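Local coordinates for protein Pyrsv_gp04 (Pyrobaculum spherical virus, PDB 2VXZ) that is of unproven function but carries a predicted helix-turn-helix-clan transcriptional regulator domain, and may regulate transcription by binding DNA, at residues 5-8 and 9-13; 131-134 and 135-139. All coordinates share one frame; numbering follows the deposited sequence.

Contact 1: residues 5-8 and 9-13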
loop_
_atom_site.group_PDB
_atom_site.type_symbol
_atom_site.label_atom_id
_atom_site.label_comp_id
_atom_site.label_asym_id
_atom_site.label_seq_id
_atom_site.Cartn_x
_atom_site.Cartn_y
_atom_site.Cartn_z
ATOM N N HIS A 5 10.628 -20.436 -19.734
ATOM C CA HIS A 5 9.147 -20.341 -19.591
ATOM C C HIS A 5 8.428 -20.223 -20.935
ATOM O O HIS A 5 9.034 -19.890 -21.955
ATOM C CB HIS A 5 8.785 -19.139 -18.727
ATOM C CG HIS A 5 9.316 -19.214 -17.332
ATOM N ND1 HIS A 5 8.798 -20.066 -16.382
ATOM C CD2 HIS A 5 10.300 -18.516 -16.717
ATOM C CE1 HIS A 5 9.446 -19.895 -15.244
ATOM N NE2 HIS A 5 10.365 -18.963 -15.421
ATOM N N SER A 6 7.126 -20.495 -20.922
ATOM C CA SER A 6 6.262 -20.254 -22.077
ATOM C C SER A 6 6.247 -18.767 -22.408
ATOM O O SER A 6 6.604 -17.946 -21.566
ATOM C CB SER A 6 4.832 -20.689 -21.768
ATOM O OG SER A 6 4.268 -19.874 -20.753
ATOM N N ARG A 7 5.815 -18.427 -23.625
ATOM C CA ARG A 7 5.715 -17.022 -24.035
ATOM C C ARG A 7 4.871 -16.196 -23.089
ATOM O O ARG A 7 5.247 -15.077 -22.735
ATOM C CB ARG A 7 5.103 -16.887 -25.436
ATOM C CG ARG A 7 6.066 -17.061 -26.588
ATOM C CD ARG A 7 7.250 -16.111 -26.537
ATOM N NE ARG A 7 6.877 -14.701 -26.644
ATOM C CZ ARG A 7 7.729 -13.688 -26.490
ATOM N NH1 ARG A 7 9.014 -13.905 -26.204
ATOM N NH2 ARG A 7 7.299 -12.444 -26.609
ATOM N N GLU A 8 3.711 -16.712 -22.702
ATOM C CA GLU A 8 2.838 -15.926 -21.849
ATOM C C GLU A 8 3.506 -15.696 -20.493
ATOM O O GLU A 8 3.530 -14.578 -20.013
ATOM C CB GLU A 8 1.452 -16.563 -21.682
ATOM C CG GLU A 8 0.370 -15.542 -21.239
ATOM C CD GLU A 8 0.064 -14.442 -22.274
ATOM O OE1 GLU A 8 0.535 -14.580 -23.426
ATOM O OE2 GLU A 8 -0.637 -13.430 -21.944
ATOM N N VAL A 9 4.089 -16.738 -19.906
ATOM C CA VAL A 9 4.710 -16.611 -18.580
ATOM C C VAL A 9 5.942 -15.703 -18.602
ATOM O O VAL A 9 6.093 -14.852 -17.738
ATOM C CB VAL A 9 5.063 -17.992 -17.971
ATOM C CG1 VAL A 9 5.955 -17.842 -16.725
ATOM C CG2 VAL A 9 3.784 -18.745 -17.629
ATOM N N LEU A 10 6.809 -15.878 -19.592
ATOM C CA LEU A 10 8.010 -15.041 -19.712
ATOM C C LEU A 10 7.667 -13.553 -19.804
ATOM O O LEU A 10 8.258 -12.727 -19.100
ATOM C CB LEU A 10 8.841 -15.473 -20.922
ATOM C CG LEU A 10 10.118 -14.677 -21.189
ATOM C CD1 LEU A 10 11.210 -15.564 -21.755
ATOM C CD2 LEU A 10 9.841 -13.494 -22.134
ATOM N N VAL A 11 6.714 -13.220 -20.669
ATOM C CA VAL A 11 6.301 -11.826 -20.866
ATOM C C VAL A 11 5.681 -11.267 -19.587
ATOM O O VAL A 11 5.999 -10.168 -19.161
ATOM C CB VAL A 11 5.294 -11.705 -22.042
ATOM C CG1 VAL A 11 4.538 -10.380 -21.976
ATOM C CG2 VAL A 11 6.023 -11.839 -23.358
ATOM N N ARG A 12 4.817 -12.046 -18.946
ATOM C CA ARG A 12 4.173 -11.584 -17.726
ATOM C C ARG A 12 5.138 -11.405 -16.559
ATOM O O ARG A 12 5.012 -10.463 -15.813
ATOM C CB ARG A 12 3.038 -12.537 -17.322
ATOM C CG ARG A 12 1.952 -12.705 -18.387
ATOM C CD ARG A 12 1.451 -11.404 -18.948
ATOM N NE ARG A 12 0.006 -11.441 -19.203
ATOM C CZ ARG A 12 -0.793 -10.378 -19.134
ATOM N NH1 ARG A 12 -0.296 -9.190 -18.855
ATOM N NH2 ARG A 12 -2.090 -10.498 -19.363
ATOM N N LEU A 13 6.103 -12.306 -16.406
ATOM C CA LEU A 13 7.102 -12.161 -15.342
ATOM C C LEU A 13 7.892 -10.878 -15.543
ATOM O O LEU A 13 8.124 -10.126 -14.597
ATOM C CB LEU A 13 8.060 -13.348 -15.327
ATOM C CG LEU A 13 7.450 -14.674 -14.879
ATOM C CD1 LEU A 13 8.449 -15.802 -15.076
ATOM C CD2 LEU A 13 6.971 -14.626 -13.437
HETATM O O HOH W 1 -3.216 -11.727 -21.541
#
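With its hydroxyl set between the backbone N and the carbonyl carbon (chi1 66°), Ser-6 turns OG towards Val-9 N, while His-5, its CG beside its own backbone N (chi1 -62°), carries its ring alongside the start of the helix, within touch of Val-9 and, two turns along, Leu-13. Ser-6 thereby serves as the N-cap of helix 7-20: OG accepts from Val-9 N at 3.3 Å, a side-chain acceptor for an amide of the first turn. Its carbonyl starts the regular i to i+4 ladder, Leu-10 N reaching Ser-6 O at 2.9 Å, and the carbonyls of Arg-7 and Glu-8 continue it. The imidazole meets two apolar groups. Leu-13 CD1 lies over one face as a CH-pi contact, 3.9 Å from the ring centroid and displaced towards the rim, whereas Val-9 CG1 comes in obliquely, 3.6 Å from His-5 ND1. Glu-8 and Arg-12 run side by side in the same direction, their carboxylate and guanidinium planes 87° apart. The salt bridge is a single long approach, Glu-8 OE2 to Arg-12 NE at 3.4 Å, and a water donates to OE2 while weakly accepting from Arg-12 NH2. Arg-7 bends back at chi2 and chi3 and lays one guanidinium face against Val-11 CG2, which is 3.5 Å from Arg-7 NH2. The start of the helix thus combines a serine N-cap with side-chain pairs four residues apart and a histidine that reaches eight residues on. At the surface of the fold, Arg-12 NH1 also bonds to Leu-34 O at the end of helix 27-34, while Val-9, Arg-12 and Leu-13 rest on Leu-44 of helix 38-50.

Contact 2: residues 131-134 and 135-139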
loop_
_atom_site.group_PDB
_atom_site.type_symbol
_atom_site.label_atom_id
_atom_site.label_comp_id
_atom_site.label_asym_id
_atom_site.label_seq_id
_atom_site.Cartn_x
_atom_site.Cartn_y
_atom_site.Cartn_z
ATOM N N LEU A 131 -5.081 1.467 5.359
ATOM C CA LEU A 131 -4.761 2.767 5.978
ATOM C C LEU A 131 -4.733 2.691 7.525
ATOM O O LEU A 131 -3.955 3.400 8.181
ATOM C CB LEU A 131 -5.758 3.823 5.506
ATOM C CG LEU A 131 -5.645 4.196 4.023
ATOM C CD1 LEU A 131 -6.760 5.137 3.650
ATOM C CD2 LEU A 131 -4.298 4.814 3.692
ATOM N N ASN A 132 -5.576 1.833 8.100
ATOM C CA ASN A 132 -5.551 1.585 9.539
ATOM C C ASN A 132 -4.204 1.002 9.954
ATOM O O ASN A 132 -3.630 1.398 10.956
ATOM C CB ASN A 132 -6.657 0.613 9.945
ATOM C CG ASN A 132 -6.780 0.468 11.439
ATOM O OD1 ASN A 132 -7.006 1.445 12.137
ATOM N ND2 ASN A 132 -6.645 -0.773 11.946
ATOM N N HIS A 133 -3.702 0.055 9.163
ATOM C CA HIS A 133 -2.414 -0.559 9.454
ATOM C C HIS A 133 -1.293 0.484 9.420
ATOM O O HIS A 133 -0.409 0.494 10.287
ATOM C CB HIS A 133 -2.134 -1.681 8.458
ATOM C CG HIS A 133 -0.914 -2.471 8.797
ATOM N ND1 HIS A 133 -0.910 -3.457 9.761
ATOM C CD2 HIS A 133 0.348 -2.398 8.322
ATOM C CE1 HIS A 133 0.303 -3.967 9.847
ATOM N NE2 HIS A 133 1.087 -3.337 8.992
ATOM N N LEU A 134 -1.354 1.370 8.430
ATOM C CA LEU A 134 -0.383 2.453 8.279
ATOM C C LEU A 134 -0.452 3.392 9.479
ATOM O O LEU A 134 0.583 3.797 10.038
ATOM C CB LEU A 134 -0.656 3.220 6.973
ATOM C CG LEU A 134 0.287 4.371 6.582
ATOM C CD1 LEU A 134 1.760 3.940 6.564
ATOM C CD2 LEU A 134 -0.112 4.982 5.232
ATOM N N LEU A 135 -1.664 3.763 9.874
ATOM C CA LEU A 135 -1.817 4.680 11.006
ATOM C C LEU A 135 -1.272 4.053 12.286
ATOM O O LEU A 135 -0.632 4.718 13.104
ATOM C CB LEU A 135 -3.273 5.113 11.195
ATOM C CG LEU A 135 -3.837 6.093 10.181
ATOM C CD1 LEU A 135 -5.330 6.279 10.363
ATOM C CD2 LEU A 135 -3.141 7.447 10.250
ATOM N N LYS A 136 -1.508 2.770 12.464
ATOM C CA LYS A 136 -1.032 2.090 13.666
ATOM C C LYS A 136 0.498 2.033 13.699
ATOM O O LYS A 136 1.122 2.085 14.775
ATOM C CB LYS A 136 -1.648 0.695 13.713
ATOM C CG LYS A 136 -1.836 0.113 15.075
ATOM C CD LYS A 136 -2.666 -1.154 14.966
ATOM C CE LYS A 136 -3.814 -1.145 15.947
ATOM N NZ LYS A 136 -4.554 -2.442 15.938
HETATM N N MSE A 137 1.115 1.919 12.524
HETATM C CA MSE A 137 2.583 1.917 12.424
HETATM C C MSE A 137 3.189 3.256 12.824
HETATM O O MSE A 137 4.289 3.301 13.371
HETATM C CB MSE A 137 3.038 1.585 11.012
HETATM C CG MSE A 137 2.789 0.163 10.640
HETATM SE SE MSE A 137 3.306 -0.134 8.786
HETATM C CE MSE A 137 4.817 1.011 8.717
ATOM N N ILE A 138 2.460 4.342 12.547
ATOM C CA ILE A 138 2.940 5.689 12.797
ATOM C C ILE A 138 2.667 6.161 14.235
ATOM O O ILE A 138 3.540 6.771 14.871
ATOM C CB ILE A 138 2.314 6.698 11.813
ATOM C CG1 ILE A 138 2.630 6.320 10.361
ATOM C CG2 ILE A 138 2.805 8.105 12.121
ATOM C CD1 ILE A 138 1.812 7.077 9.332
ATOM N N TYR A 139 1.459 5.881 14.728
ATOM C CA TYR A 139 0.925 6.484 15.957
ATOM C C TYR A 139 0.703 5.467 17.081
ATOM O O TYR A 139 0.305 5.843 18.194
ATOM C CB TYR A 139 -0.398 7.232 15.645
ATOM C CG TYR A 139 -0.225 8.347 14.622
ATOM C CD1 TYR A 139 0.500 9.487 14.934
ATOM C CD2 TYR A 139 -0.759 8.242 13.343
ATOM C CE1 TYR A 139 0.677 10.497 14.005
ATOM C CE2 TYR A 139 -0.571 9.248 12.404
ATOM C CZ TYR A 139 0.150 10.370 12.739
ATOM O OH TYR A 139 0.375 11.375 11.817
HETATM O O HOH W 2 -6.995 -1.389 15.114
#
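Leu-131 meets Leu-135 through its carbonyl: O accepts from Leu-135 N at 2.9 Å and has Leu-135 CG beside it at 3.4 Å, one of a run of i to i+4 bonds along helix 125-139. At Asn-132 the same backbone link, to Lys-136 N, is supplemented by a water that accepts from both Asn-132 ND2 and Lys-136 NZ, the latter at 2.8 Å. The amide is held from its other end as well, because OD1 takes hydrogen bonds from Tyr-151 OH and Thr-149 OG1, which should restrict its rotation. His-133 then pairs with Met-137, a selenomethionine. Its imidazole CG is opposite the backbone N (chi1 -173°), which swings the ring alongside the next turn, where SE approaches obliquely, 3.8 Å from His-133 CD2; seen from the ring centroid it stands 56° off the normal. This is the selenium counterpart of a Met-aromatic contact, and Phe-59 adds an edge-to-face ring contact to the same histidine. Leu-134 closes the series: its CG touches Ile-138 CD1 at 4.1 Å, the two side chains crossing at a slant, and its carbonyl accepts from Ile-138 N at 3.2 Å with a bent N-H...O angle of 138°. One stretch of helix thus presents polar, aromatic and aliphatic pairs to different surroundings. Leu-134 and Ile-138 pack on Val-83 of helix 69-89, and Met-137 on Val-76 of that helix; Leu-131 and Leu-135 face helix 97-106, with strand 151-152 bordering Leu-135 and Lys-136 through Tyr-151.

In the fold
Contact 1 and contact 2 lie on opposite sides of the chain's centre, their own centres 37 Å apart and their nearest atoms about 25 Å apart, so neither touches the other. Both show neighbouring turns of a helix coupled by side chains, but contact 1 occupies the beginning of the first helix and contact 2 the last turns of helix 125-139. The first is a surface site 26 Å from the chain's centre; the second, 11 Å from it, is partly buried and belongs to the predicted transcriptional regulator domain. Through Phe-59, at the end of strand 55-59, the three-stranded antiparallel sheet reaches His-133 of contact 2, whereas contact 1 rests on helix 38-50.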